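Local coordinates for molinate hydrolase (Gulosibacter molinativorax, PDB 4UB9), which hydrolyses the thiocarbamate pesticide molinate, binds zinc and belongs to the amidohydrolase family, at residues P91-G96 and E399-W404; N97-D102 and V141-N146; W145-P150 and A206-G211; R167-G172 and G235-K240; V277-H282 and R295-M300. All coordinates share one frame; numbering follows the deposited sequence.

Interaction 1 of 5, residues P91-G96 and E399-W404; sequences PGLVNG and EDHFVW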
# COMPACT_ATOMS: atom_id res chain seq x y z
N PRO A 91 9.28 34.88 34.31
CA PRO A 91 9.95 35.34 33.12
C PRO A 91 9.13 34.94 31.94
O PRO A 91 8.32 34.04 32.03
CB PRO A 91 11.28 34.59 33.13
CG PRO A 91 11.35 33.89 34.44
CD PRO A 91 9.96 33.73 34.91
N GLY A 92 9.37 35.59 30.82
CA GLY A 92 8.82 35.11 29.55
C GLY A 92 9.12 33.60 29.39
O GLY A 92 10.25 33.14 29.61
N LEU A 93 8.09 32.83 29.06
CA LEU A 93 8.26 31.40 28.93
C LEU A 93 9.07 31.07 27.67
O LEU A 93 9.09 31.83 26.69
CB LEU A 93 6.93 30.65 28.95
CG LEU A 93 6.09 30.93 30.21
CD1 LEU A 93 4.76 30.19 30.17
CD2 LEU A 93 6.81 30.58 31.48
N VAL A 94 9.70 29.90 27.72
CA VAL A 94 10.67 29.48 26.70
C VAL A 94 10.49 28.03 26.34
O VAL A 94 10.47 27.15 27.21
CB VAL A 94 12.12 29.69 27.18
CG1 VAL A 94 13.11 29.31 26.09
CG2 VAL A 94 12.35 31.14 27.60
N ASN A 95 10.36 27.79 25.04
CA ASN A 95 10.17 26.42 24.55
C ASN A 95 11.42 25.99 23.81
O ASN A 95 11.77 26.58 22.78
CB ASN A 95 8.96 26.32 23.62
CG ASN A 95 8.50 24.89 23.39
OD1 ASN A 95 9.32 23.95 23.24
ND2 ASN A 95 7.18 24.69 23.36
N GLY A 96 12.02 24.91 24.28
CA GLY A 96 13.29 24.42 23.71
C GLY A 96 13.22 23.60 22.43
O GLY A 96 14.25 23.26 21.86
N GLU A 399 -0.23 25.39 23.92
CA GLU A 399 -0.58 24.69 25.17
C GLU A 399 0.34 23.52 25.53
O GLU A 399 0.27 23.00 26.64
CB GLU A 399 -1.97 24.09 25.04
CG GLU A 399 -3.06 25.14 24.91
CD GLU A 399 -4.46 24.54 25.00
OE1 GLU A 399 -4.70 23.62 25.80
OE2 GLU A 399 -5.33 25.03 24.28
N ASP A 400 1.17 23.13 24.57
CA ASP A 400 2.09 22.02 24.71
C ASP A 400 3.05 22.16 25.93
O ASP A 400 3.34 21.19 26.60
CB ASP A 400 2.91 21.91 23.45
CG ASP A 400 3.67 23.23 23.11
OD1 ASP A 400 3.04 24.32 23.02
OD2 ASP A 400 4.91 23.17 22.92
N HIS A 401 3.51 23.38 26.18
CA HIS A 401 4.36 23.65 27.33
C HIS A 401 3.63 23.44 28.68
O HIS A 401 4.22 22.89 29.63
CB HIS A 401 5.02 25.03 27.26
CG HIS A 401 4.07 26.17 27.19
ND1 HIS A 401 3.02 26.22 26.30
CD2 HIS A 401 4.08 27.37 27.81
CE1 HIS A 401 2.39 27.38 26.42
NE2 HIS A 401 3.02 28.10 27.33
N PHE A 402 2.36 23.87 28.77
CA PHE A 402 1.55 23.63 29.98
C PHE A 402 1.39 22.14 30.23
O PHE A 402 1.62 21.64 31.30
CB PHE A 402 0.15 24.24 29.88
CG PHE A 402 0.13 25.74 29.61
CD1 PHE A 402 0.93 26.63 30.30
CD2 PHE A 402 -0.74 26.25 28.65
CE1 PHE A 402 0.91 27.98 30.02
CE2 PHE A 402 -0.78 27.62 28.39
CZ PHE A 402 0.06 28.49 29.06
N VAL A 403 1.12 21.42 29.17
CA VAL A 403 0.98 19.98 29.27
C VAL A 403 2.28 19.29 29.70
O VAL A 403 2.27 18.29 30.45
CB VAL A 403 0.50 19.38 27.92
CG1 VAL A 403 0.44 17.85 27.97
CG2 VAL A 403 -0.89 19.94 27.59
N TRP A 404 3.38 19.77 29.17
CA TRP A 404 4.72 19.20 29.50
C TRP A 404 4.99 19.28 31.01
O TRP A 404 5.32 18.30 31.67
CB TRP A 404 5.81 19.98 28.73
CG TRP A 404 7.20 19.40 28.80
CD1 TRP A 404 7.82 18.66 27.85
CD2 TRP A 404 8.14 19.57 29.86
NE1 TRP A 404 9.10 18.36 28.24
CE2 TRP A 404 9.32 18.90 29.47
CE3 TRP A 404 8.11 20.23 31.09
CZ2 TRP A 404 10.44 18.85 30.28
CZ3 TRP A 404 9.23 20.20 31.88
CH2 TRP A 404 10.39 19.51 31.48
O HOH W 1 4.88 26.31 23.61
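Leu93 lays its CD1 methyl against the edge of the His401 imidazole, near the ring plane, with Leu93 CD1 3.7 Å from His401 CD2. The contact belongs to the TIM-barrel fold of the amidohydrolases. Strand 88-95 meets the start of helix 400-410, and the axes of the two short segments run almost perpendicular, at 91°. The leucine and the imidazole also cross at about a right angle. CG of His401 sits in the crowded position between its backbone N and carbonyl carbon. This turns the ring toward the strand. His401 NE2 is hydrogen-bonded to the backbone O of Gly136, which helps to fix the ring rotation. The same NE2 lies 3.4 Å above the plane of the Phe402 ring, toward its rim.

Two residues along the strand the contact becomes polar. The ends of Asn95 and Asp400 reach toward each other, amide and carboxylate planes 21° apart. Asn95 ND2 gives a bent, weak hydrogen bond to Asp400 OD2 at 2.8 Å, with an angle at the hydrogen of 130°. Asp400 OD2 also bonds to the hydroxyl of Thr372, and Asp400 OD1 to the backbone N of Gly398. An alanine at Asp400 would remove both carboxylate oxygens and would probably loosen the Asn95 amide, the ordered water beside it and the start of the helix. Asn95 OD1 is held by the backbone N of Asn97. The water gives a second link: it accepts from Asn95 ND2 at 2.8 Å and donates to Asp400 OD1 at 2.8 Å.

Interaction 2 of 5, residues N97-D102 and V141-N146; sequences NVHLLD and VFDTWN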
# COMPACT_ATOMS: atom_id res chain seq x y z
N ASN A 97 12.01 23.27 22.00
CA ASN A 97 11.83 22.51 20.78
C ASN A 97 10.44 22.59 20.23
O ASN A 97 9.53 21.88 20.66
CB ASN A 97 12.19 21.05 20.96
CG ASN A 97 12.08 20.26 19.67
OD1 ASN A 97 12.17 20.81 18.59
ND2 ASN A 97 11.90 18.97 19.79
N VAL A 98 10.30 23.42 19.22
CA VAL A 98 9.07 23.49 18.43
C VAL A 98 9.35 23.36 16.93
O VAL A 98 10.49 23.40 16.48
CB VAL A 98 8.32 24.84 18.63
CG1 VAL A 98 8.09 25.10 20.09
CG2 VAL A 98 9.10 25.99 17.99
N HIS A 99 8.27 23.24 16.17
CA HIS A 99 8.33 23.26 14.71
C HIS A 99 7.24 24.17 14.18
O HIS A 99 6.04 23.85 14.21
CB HIS A 99 8.20 21.86 14.16
CG HIS A 99 9.25 20.94 14.65
ND1 HIS A 99 8.98 19.82 15.41
CD2 HIS A 99 10.60 20.97 14.52
CE1 HIS A 99 10.11 19.21 15.73
NE2 HIS A 99 11.10 19.88 15.19
N LEU A 100 7.67 25.30 13.65
CA LEU A 100 6.78 26.36 13.22
C LEU A 100 6.14 26.11 11.84
O LEU A 100 5.14 26.77 11.50
CB LEU A 100 7.51 27.70 13.26
CG LEU A 100 7.99 28.04 14.70
CD1 LEU A 100 8.83 29.30 14.75
CD2 LEU A 100 6.83 28.19 15.70
N LEU A 101 6.72 25.19 11.06
CA LEU A 101 5.97 24.42 10.06
C LEU A 101 5.81 23.05 10.70
O LEU A 101 6.80 22.44 11.13
CB LEU A 101 6.71 24.30 8.74
CG LEU A 101 6.86 25.57 7.89
CD1 LEU A 101 7.54 25.29 6.56
CD2 LEU A 101 5.50 26.18 7.62
N ASP A 102 4.59 22.55 10.77
CA ASP A 102 4.25 21.44 11.69
C ASP A 102 4.77 20.09 11.25
O ASP A 102 4.15 19.35 10.50
CB ASP A 102 2.73 21.35 11.88
CG ASP A 102 2.34 20.41 13.01
OD1 ASP A 102 3.16 19.54 13.43
OD2 ASP A 102 1.22 20.59 13.51
N VAL A 141 11.06 31.00 21.23
CA VAL A 141 10.98 29.63 20.75
C VAL A 141 12.25 29.21 20.03
O VAL A 141 12.86 29.96 19.28
CB VAL A 141 9.77 29.37 19.81
CG1 VAL A 141 8.47 29.51 20.57
CG2 VAL A 141 9.80 30.27 18.61
N PHE A 142 12.61 27.95 20.25
CA PHE A 142 13.74 27.32 19.57
C PHE A 142 13.21 26.29 18.64
O PHE A 142 12.68 25.23 19.05
CB PHE A 142 14.67 26.71 20.59
CG PHE A 142 15.38 27.73 21.39
CD1 PHE A 142 16.55 28.30 20.94
CD2 PHE A 142 14.87 28.17 22.59
CE1 PHE A 142 17.23 29.28 21.68
CE2 PHE A 142 15.52 29.14 23.33
CZ PHE A 142 16.71 29.69 22.87
N ASP A 143 13.31 26.62 17.36
CA ASP A 143 12.83 25.76 16.27
C ASP A 143 13.95 24.86 15.74
O ASP A 143 14.94 25.29 15.20
CB ASP A 143 12.25 26.59 15.14
CG ASP A 143 11.69 25.73 14.00
OD1 ASP A 143 12.40 24.79 13.53
OD2 ASP A 143 10.56 26.02 13.53
N THR A 144 13.69 23.59 15.86
CA THR A 144 14.69 22.52 15.77
C THR A 144 14.65 21.78 14.41
O THR A 144 15.51 20.96 14.09
CB THR A 144 14.37 21.63 16.97
OG1 THR A 144 15.23 21.98 18.07
CG2 THR A 144 14.41 20.27 16.70
N TRP A 145 13.64 22.09 13.63
CA TRP A 145 13.47 21.54 12.29
C TRP A 145 12.41 22.32 11.52
O TRP A 145 11.25 22.41 11.91
CB TRP A 145 13.05 20.06 12.28
CG TRP A 145 12.92 19.51 10.84
CD1 TRP A 145 13.93 19.11 10.03
CD2 TRP A 145 11.73 19.34 10.09
NE1 TRP A 145 13.45 18.69 8.83
CE2 TRP A 145 12.09 18.81 8.85
CE3 TRP A 145 10.39 19.57 10.36
CZ2 TRP A 145 11.16 18.50 7.86
CZ3 TRP A 145 9.47 19.28 9.40
CH2 TRP A 145 9.86 18.76 8.15
N ASN A 146 12.85 22.87 10.41
CA ASN A 146 12.03 23.72 9.61
C ASN A 146 12.74 23.92 8.29
O ASN A 146 13.88 23.48 8.13
CB ASN A 146 11.83 25.06 10.31
CG ASN A 146 10.53 25.74 9.91
OD1 ASN A 146 10.12 25.73 8.75
ND2 ASN A 146 9.88 26.34 10.89
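His99 and Trp145 cross at about a right angle where two neighbouring strands of the TIM barrel, 97-98 and 138-143, run parallel and then pass into loops. The edge of the His99 ring faces the Trp145 backbone, with His99 CD2 3.1 Å from Trp145 O. Leu100 and Val141 instead meet tip to tip, Leu100 CD1 lying 4.1 Å from Val141 CG2. Leu101 crosses Asn146, its CG and CD1 against the amide oxygen OD1. Asn97 turns its amide nitrogen to Asp373 OD1, and its side chain is about 6 Å from the bound zinc.

Two backbone bonds join the strands. Val98 N donates to Phe142 O at 3.0 Å, and Thr144 N donates to Val98 O, nearly along its C=O axis.

Asp143 organises the loops beyond. Its CG is anti to the backbone N (chi1 -178°), so the carboxylate extends toward residues 99-101. OD1 accepts from Trp145 N, which makes an Asx turn. OD2 is gripped by two donors, both from above the carboxylate plane. Leu100 N lies 3.0 Å from Asp143 OD2 in a nearly straight bond, and Asn146 ND2 lies 2.7 Å from the same oxygen.

Interaction 3 of 5, residues W145-P150 and A206-G211; sequences WNALEP and AMFEVG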
# COMPACT_ATOMS: atom_id res chain seq x y z
N TRP A 145 13.64 22.09 13.63
CA TRP A 145 13.47 21.54 12.29
C TRP A 145 12.41 22.32 11.52
O TRP A 145 11.25 22.41 11.91
CB TRP A 145 13.05 20.06 12.28
CG TRP A 145 12.92 19.51 10.84
CD1 TRP A 145 13.93 19.11 10.03
CD2 TRP A 145 11.73 19.34 10.09
NE1 TRP A 145 13.45 18.69 8.83
CE2 TRP A 145 12.09 18.81 8.85
CE3 TRP A 145 10.39 19.57 10.36
CZ2 TRP A 145 11.16 18.50 7.86
CZ3 TRP A 145 9.47 19.28 9.40
CH2 TRP A 145 9.86 18.76 8.15
N ASN A 146 12.85 22.87 10.41
CA ASN A 146 12.03 23.72 9.61
C ASN A 146 12.74 23.92 8.29
O ASN A 146 13.88 23.48 8.13
CB ASN A 146 11.83 25.06 10.31
CG ASN A 146 10.53 25.74 9.91
OD1 ASN A 146 10.12 25.73 8.75
ND2 ASN A 146 9.88 26.34 10.89
N ALA A 147 12.07 24.60 7.37
CA ALA A 147 12.69 25.01 6.11
C ALA A 147 13.46 26.31 6.28
O ALA A 147 12.91 27.33 6.70
CB ALA A 147 11.65 25.17 5.04
N LEU A 148 14.73 26.27 5.90
CA LEU A 148 15.64 27.35 6.14
C LEU A 148 15.16 28.69 5.62
O LEU A 148 15.17 29.68 6.33
CB LEU A 148 17.02 27.04 5.58
CG LEU A 148 18.12 28.06 5.94
CD1 LEU A 148 18.34 28.22 7.44
CD2 LEU A 148 19.41 27.63 5.29
N GLU A 149 14.79 28.75 4.36
CA GLU A 149 14.42 30.02 3.75
C GLU A 149 13.28 30.75 4.52
O GLU A 149 13.47 31.88 4.95
CB GLU A 149 14.11 29.85 2.25
CG GLU A 149 13.65 31.12 1.52
CD GLU A 149 13.14 30.85 0.09
OE1 GLU A 149 13.96 30.46 -0.76
OE2 GLU A 149 11.94 31.03 -0.20
N PRO A 150 12.12 30.11 4.70
CA PRO A 150 11.03 30.86 5.33
C PRO A 150 11.23 31.09 6.81
O PRO A 150 10.76 32.09 7.32
CB PRO A 150 9.81 29.97 5.12
CG PRO A 150 10.34 28.63 4.79
CD PRO A 150 11.66 28.84 4.14
N ALA A 206 13.47 19.65 -1.14
CA ALA A 206 14.66 20.53 -1.31
C ALA A 206 14.62 21.74 -0.39
O ALA A 206 15.63 22.13 0.18
CB ALA A 206 14.79 20.99 -2.74
N MET A 207 13.45 22.30 -0.16
CA MET A 207 13.41 23.46 0.76
C MET A 207 13.60 23.09 2.25
O MET A 207 14.03 23.92 3.05
CB MET A 207 12.19 24.35 0.53
CG MET A 207 10.88 23.89 1.13
SD MET A 207 9.67 25.23 1.17
CE MET A 207 8.47 24.33 2.17
N PHE A 208 13.32 21.85 2.63
CA PHE A 208 13.67 21.39 3.98
C PHE A 208 15.12 20.90 4.12
O PHE A 208 15.80 21.19 5.11
CB PHE A 208 12.70 20.29 4.47
CG PHE A 208 11.38 20.84 4.88
CD1 PHE A 208 11.19 21.35 6.15
CD2 PHE A 208 10.34 20.91 3.98
CE1 PHE A 208 9.96 21.87 6.53
CE2 PHE A 208 9.12 21.43 4.34
CZ PHE A 208 8.92 21.91 5.61
N GLU A 209 15.56 20.10 3.15
CA GLU A 209 16.88 19.43 3.25
C GLU A 209 18.04 20.39 3.04
O GLU A 209 19.07 20.28 3.69
CB GLU A 209 16.99 18.32 2.23
CG GLU A 209 16.12 17.09 2.51
CD GLU A 209 16.24 16.04 1.42
OE1 GLU A 209 17.05 16.22 0.50
OE2 GLU A 209 15.52 15.03 1.45
N VAL A 210 17.83 21.33 2.11
CA VAL A 210 18.88 22.25 1.64
C VAL A 210 20.23 21.56 1.51
O VAL A 210 21.23 22.00 2.05
CB VAL A 210 19.00 23.53 2.48
CG1 VAL A 210 17.76 24.38 2.28
CG2 VAL A 210 19.13 23.22 3.95
N GLY A 211 20.23 20.48 0.73
CA GLY A 211 21.45 19.74 0.44
C GLY A 211 21.98 18.90 1.59
O GLY A 211 23.02 18.28 1.46
O HOH W 2 15.83 23.78 6.30
O HOH W 3 14.64 26.59 2.66
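Trp145 has CG anti to its backbone N (chi1 -178°), and Phe208 has CG anti to its carbonyl carbon (chi1 -76°). These torsions bring the two rings together, and their planes end up 13° apart. The six-membered ring of Trp145 and the Phe208 ring are displaced along their planes, so that little of one lies over the other, and their centroids are 4.6 Å apart. Phe208 CD1 sits over one face of the indole, toward its rim, and comes to 3.3 Å from Trp145 CZ2. The indole also meets the ring of Phe185. The Phe208 ring has a further neighbour in Ala147, whose CB lies over a face in a CH-pi contact, 4.1 Å from the ring centroid.

The contact sits where strand 138-143 of the TIM barrel has ended and the chain enters helix 148-159, with Ala147 as N-cap. The C-terminal end of helix 198-209 packs against this start. The Trp145 side chain is about 8 Å from the bound zinc.

Two waters fill in between the backbones. Water 2 donates to Asn146 O at 2.7 Å and to Phe208 O at 2.9 Å, and takes a weak bond from Leu148 N. Water 3 donates to Met207 O at 2.8 Å and accepts from Glu149 N. Val210 leaves the helix with positive phi, and its CB is directed at residues 145-150. Its CG1 is 4.3 Å from Leu148 CB. At the outer side, Glu149 OE2 bonds to Asn493 ND2 of the second subunit.

Interaction 4 of 5, residues R167-G172 and G235-K240; sequences RIFFAG and GVDFCK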
# COMPACT_ATOMS: atom_id res chain seq x y z
N ARG A 167 10.05 35.47 19.78
CA ARG A 167 11.29 35.53 19.02
C ARG A 167 11.75 34.09 18.74
O ARG A 167 11.50 33.14 19.51
CB ARG A 167 12.37 36.38 19.65
CG ARG A 167 13.18 35.74 20.73
CD ARG A 167 14.31 36.67 21.18
NE ARG A 167 13.78 37.89 21.77
CZ ARG A 167 13.10 37.98 22.92
NH1 ARG A 167 12.88 36.92 23.69
NH2 ARG A 167 12.65 39.17 23.32
N ILE A 168 12.37 33.97 17.60
CA ILE A 168 12.77 32.71 17.04
C ILE A 168 14.26 32.57 16.93
O ILE A 168 14.96 33.46 16.47
CB ILE A 168 12.24 32.55 15.63
CG1 ILE A 168 10.73 32.64 15.62
CG2 ILE A 168 12.65 31.20 15.04
CD1 ILE A 168 10.15 32.70 14.22
N PHE A 169 14.73 31.41 17.34
CA PHE A 169 16.05 30.91 16.97
C PHE A 169 15.91 29.53 16.34
O PHE A 169 15.11 28.73 16.80
CB PHE A 169 16.97 30.85 18.18
CG PHE A 169 17.14 32.18 18.83
CD1 PHE A 169 17.87 33.18 18.20
CD2 PHE A 169 16.54 32.44 20.07
CE1 PHE A 169 18.02 34.45 18.79
CE2 PHE A 169 16.67 33.69 20.65
CZ PHE A 169 17.42 34.70 20.02
N PHE A 170 16.71 29.26 15.31
CA PHE A 170 16.52 28.03 14.57
C PHE A 170 17.78 27.24 14.19
O PHE A 170 18.88 27.77 14.13
CB PHE A 170 15.68 28.32 13.35
CG PHE A 170 16.31 29.25 12.40
CD1 PHE A 170 17.35 28.82 11.58
CD2 PHE A 170 15.85 30.53 12.26
CE1 PHE A 170 17.92 29.69 10.67
CE2 PHE A 170 16.41 31.40 11.35
CZ PHE A 170 17.45 31.00 10.54
N ALA A 171 17.58 25.95 13.98
CA ALA A 171 18.59 25.04 13.43
C ALA A 171 18.59 24.98 11.93
O ALA A 171 19.57 24.55 11.32
CB ALA A 171 18.36 23.62 13.92
N GLY A 172 17.45 25.28 11.35
CA GLY A 172 17.16 24.95 9.94
C GLY A 172 16.75 23.49 9.86
O GLY A 172 15.82 23.05 10.53
N GLY A 235 23.64 30.80 8.21
CA GLY A 235 23.10 31.66 9.25
C GLY A 235 22.19 31.06 10.31
O GLY A 235 21.39 31.76 10.91
N VAL A 236 22.42 29.83 10.67
CA VAL A 236 21.65 29.19 11.72
C VAL A 236 22.08 29.64 13.10
O VAL A 236 23.23 30.02 13.30
CB VAL A 236 21.74 27.67 11.61
CG1 VAL A 236 21.28 27.23 10.22
CG2 VAL A 236 23.13 27.18 11.90
N ASP A 237 21.17 29.54 14.06
CA ASP A 237 21.49 29.85 15.45
C ASP A 237 22.07 28.66 16.23
O ASP A 237 22.73 28.81 17.24
CB ASP A 237 20.25 30.35 16.15
CG ASP A 237 19.69 31.58 15.49
OD1 ASP A 237 20.33 32.65 15.61
OD2 ASP A 237 18.61 31.48 14.86
N PHE A 238 21.83 27.48 15.74
CA PHE A 238 22.39 26.26 16.32
C PHE A 238 22.29 25.16 15.28
O PHE A 238 21.77 25.40 14.19
CB PHE A 238 21.72 25.88 17.62
CG PHE A 238 20.23 25.88 17.56
CD1 PHE A 238 19.57 24.79 17.09
CD2 PHE A 238 19.48 26.97 17.99
CE1 PHE A 238 18.19 24.73 17.07
CE2 PHE A 238 18.10 26.94 17.95
CZ PHE A 238 17.45 25.82 17.49
N CYS A 239 22.83 23.98 15.59
CA CYS A 239 22.85 22.91 14.59
C CYS A 239 22.45 21.63 15.20
O CYS A 239 23.00 21.23 16.25
CB CYS A 239 24.25 22.78 13.99
SG CYS A 239 24.35 21.50 12.73
N LYS A 240 21.55 20.93 14.54
CA LYS A 240 21.04 19.67 15.11
C LYS A 240 21.42 18.54 14.17
O LYS A 240 21.15 18.61 12.97
CB LYS A 240 19.52 19.69 15.31
CG LYS A 240 18.99 18.41 15.95
CD LYS A 240 17.63 18.54 16.61
CE LYS A 240 16.47 18.03 15.78
NZ LYS A 240 15.38 17.42 16.60
O HOH W 4 20.96 22.08 12.06
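Asp237 carries the strongest bonds. Phe170 N donates to Asp237 OD2 at 3.0 Å in a nearly straight bond, using the anti lone pair of that oxygen. Arg155 NE forms a salt bridge with the same OD2, which would favour the charged carboxylate. In return Asp237 N donates to Phe170 O at 2.9 Å, nearly along the C=O axis. Phe238 N adds a weak bond to this oxygen. Further on, a water donates to Ala171 O and accepts from Lys240 N, so it bridges the two backbones where they part.

The rings pack round this polar centre. Phe169 crosses Asp237 at about a right angle, ring and carboxylate planes 84° apart, and offers its edge to the oxygens. Phe170 instead has Asp237 OD2 over one face, 3.9 Å above the ring plane. Phe238 CG takes the crowded position between backbone N and carbonyl carbon (chi1 48°). This lays its ring flat along the Phe170-Ala171 peptide, with Ala171 N 3.3 Å above the ring plane. Ala171 CB also comes to 3.3 Å from Phe238 CE1. An alanine at Phe238 would remove the ring from this peptide and would probably loosen the packing of Phe169 CB and Ala171 CB.

Val236 CG1 fills in beside Ala171 O. The Lys240 side chain, pointing on past the contact, comes within about 4 Å of the bound zinc. The arrangement joins the end of strand 167-170 to the approach to strand 239-242, in the TIM barrel beside its metal site.

Interaction 5 of 5, residues V277-H282 and R295-M300; sequences VPLLTH and RDADLM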
# COMPACT_ATOMS: atom_id res chain seq x y z
N VAL A 277 28.38 27.74 17.41
CA VAL A 277 26.95 27.70 17.72
C VAL A 277 26.67 26.43 18.48
O VAL A 277 27.42 25.48 18.39
CB VAL A 277 26.05 27.75 16.47
CG1 VAL A 277 26.34 29.00 15.65
CG2 VAL A 277 26.20 26.50 15.60
N PRO A 278 25.58 26.40 19.24
CA PRO A 278 25.35 25.21 20.04
C PRO A 278 25.04 24.00 19.19
O PRO A 278 24.54 24.11 18.06
CB PRO A 278 24.11 25.56 20.84
CG PRO A 278 24.15 27.03 20.92
CD PRO A 278 24.68 27.49 19.61
N LEU A 279 25.38 22.86 19.75
CA LEU A 279 25.25 21.58 19.08
C LEU A 279 24.12 20.79 19.70
O LEU A 279 24.15 20.51 20.92
CB LEU A 279 26.53 20.76 19.25
CG LEU A 279 26.40 19.28 18.88
CD1 LEU A 279 26.28 19.13 17.37
CD2 LEU A 279 27.61 18.51 19.38
N LEU A 280 23.16 20.41 18.86
CA LEU A 280 22.04 19.57 19.26
C LEU A 280 22.11 18.22 18.62
O LEU A 280 22.65 18.08 17.55
CB LEU A 280 20.70 20.19 18.87
CG LEU A 280 20.05 21.15 19.88
CD1 LEU A 280 20.94 22.35 20.14
CD2 LEU A 280 18.77 21.65 19.30
N THR A 281 21.53 17.23 19.27
CA THR A 281 21.48 15.88 18.76
C THR A 281 20.07 15.33 18.73
O THR A 281 19.25 15.68 19.53
CB THR A 281 22.36 14.93 19.59
OG1 THR A 281 21.96 14.97 20.94
CG2 THR A 281 23.80 15.31 19.50
N HIS A 282 19.81 14.47 17.77
CA HIS A 282 18.61 13.69 17.72
C HIS A 282 19.05 12.26 17.95
O HIS A 282 19.87 11.76 17.22
CB HIS A 282 17.94 13.90 16.38
CG HIS A 282 17.03 12.80 15.96
ND1 HIS A 282 15.68 12.84 16.14
CD2 HIS A 282 17.29 11.63 15.33
CE1 HIS A 282 15.13 11.74 15.66
NE2 HIS A 282 16.09 10.99 15.16
N ARG A 295 30.07 13.43 22.97
CA ARG A 295 30.40 14.64 22.19
C ARG A 295 30.07 15.92 22.94
O ARG A 295 30.11 17.00 22.37
CB ARG A 295 29.63 14.64 20.87
CG ARG A 295 29.86 13.44 19.95
CD ARG A 295 31.29 13.32 19.63
NE ARG A 295 31.61 12.41 18.53
CZ ARG A 295 31.57 11.09 18.61
NH1 ARG A 295 31.09 10.48 19.71
NH2 ARG A 295 32.01 10.38 17.58
N ASP A 296 29.72 15.81 24.22
CA ASP A 296 29.36 16.98 25.02
C ASP A 296 28.33 17.88 24.32
O ASP A 296 28.47 19.08 24.23
CB ASP A 296 30.61 17.80 25.39
CG ASP A 296 31.61 17.00 26.24
OD1 ASP A 296 31.23 16.46 27.30
OD2 ASP A 296 32.78 16.95 25.85
N ALA A 297 27.28 17.25 23.83
CA ALA A 297 26.18 17.99 23.18
C ALA A 297 25.63 19.05 24.11
O ALA A 297 25.47 18.83 25.30
CB ALA A 297 25.09 17.04 22.80
N ASP A 298 25.36 20.21 23.56
CA ASP A 298 24.75 21.31 24.32
C ASP A 298 23.31 20.98 24.72
O ASP A 298 22.84 21.39 25.76
CB ASP A 298 24.77 22.60 23.50
CG ASP A 298 26.18 23.12 23.29
OD1 ASP A 298 26.67 23.76 24.21
OD2 ASP A 298 26.82 22.82 22.27
N LEU A 299 22.61 20.30 23.83
CA LEU A 299 21.27 19.88 24.13
C LEU A 299 20.94 18.61 23.37
O LEU A 299 21.05 18.55 22.16
CB LEU A 299 20.26 20.99 23.83
CG LEU A 299 18.81 20.63 24.18
CD1 LEU A 299 18.64 20.40 25.67
CD2 LEU A 299 17.88 21.73 23.72
N MET A 300 20.44 17.63 24.10
CA MET A 300 20.05 16.35 23.55
C MET A 300 18.52 16.22 23.45
O MET A 300 17.82 16.04 24.46
CB MET A 300 20.67 15.25 24.40
CG MET A 300 22.18 15.28 24.27
SD MET A 300 23.03 14.12 25.33
CE MET A 300 22.67 14.89 26.91
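The tight part is the parallel pairing of strands 279-282 and 299-301, the two strands of a beta-alpha-beta unit, connected by helix 286-294. Thr281 N donates to Leu299 O at 3.2 Å, in the carbonyl plane. Leu280 and Leu299 lie side by side and point the same way, Leu280 CG 4.0 Å from Leu299 CB. Thr281 and Met300 pair in the same manner on the other face, with Thr281 OG1 3.4 Å from Met300 CG.

The tight region includes the start of the pairing, at Leu279 and Asp298. Leu279 O accepts weak bonds from Asp298 N and Leu299 N. Asp298 OD2 accepts from Leu279 N at 2.9 Å, in a nearly straight bond that arrives 32° above the carboxylate plane. The loose side is at Arg295 and Asp296. There the Arg295 side chain leads away to Asp266 and Glu262, and exposed Asp296 pairs with Lys322.

At the far end of strand 279-282, His282 ND1 binds the zinc. Its NE2 is held by Asp245 O. Asp298 has salt bridges to Arg273 and Arg431, one from each oxygen. With a backbone N-H as well, its carboxylate is probably kept ionised at the partly exposed entrance to the strands.

Overall arrangement
All five contacts lie in the amidohydrolase TIM barrel. Interaction 1 joins the first and last segments in sequence, and the others fall between them along the chain. Interactions 1, 2 and 4 reach one sheet, where strand 138-143 lies between strands 88-95 and 167-170. Interactions 4 and 5 share the second, parallel sheet through strands 239-242 and 279-282, and their centres are about 12 Å apart. Interaction 4 links the two sheets. Interactions 2 and 3 share Trp145 and Asn146, centres about 12 Å apart. Interaction 3 lies farthest from interaction 1, centres about 25 Å apart, where helices 148-159 and 198-209 meet. Interactions 2, 4 and 5 place residues near the zinc, which His282 and His302 bind.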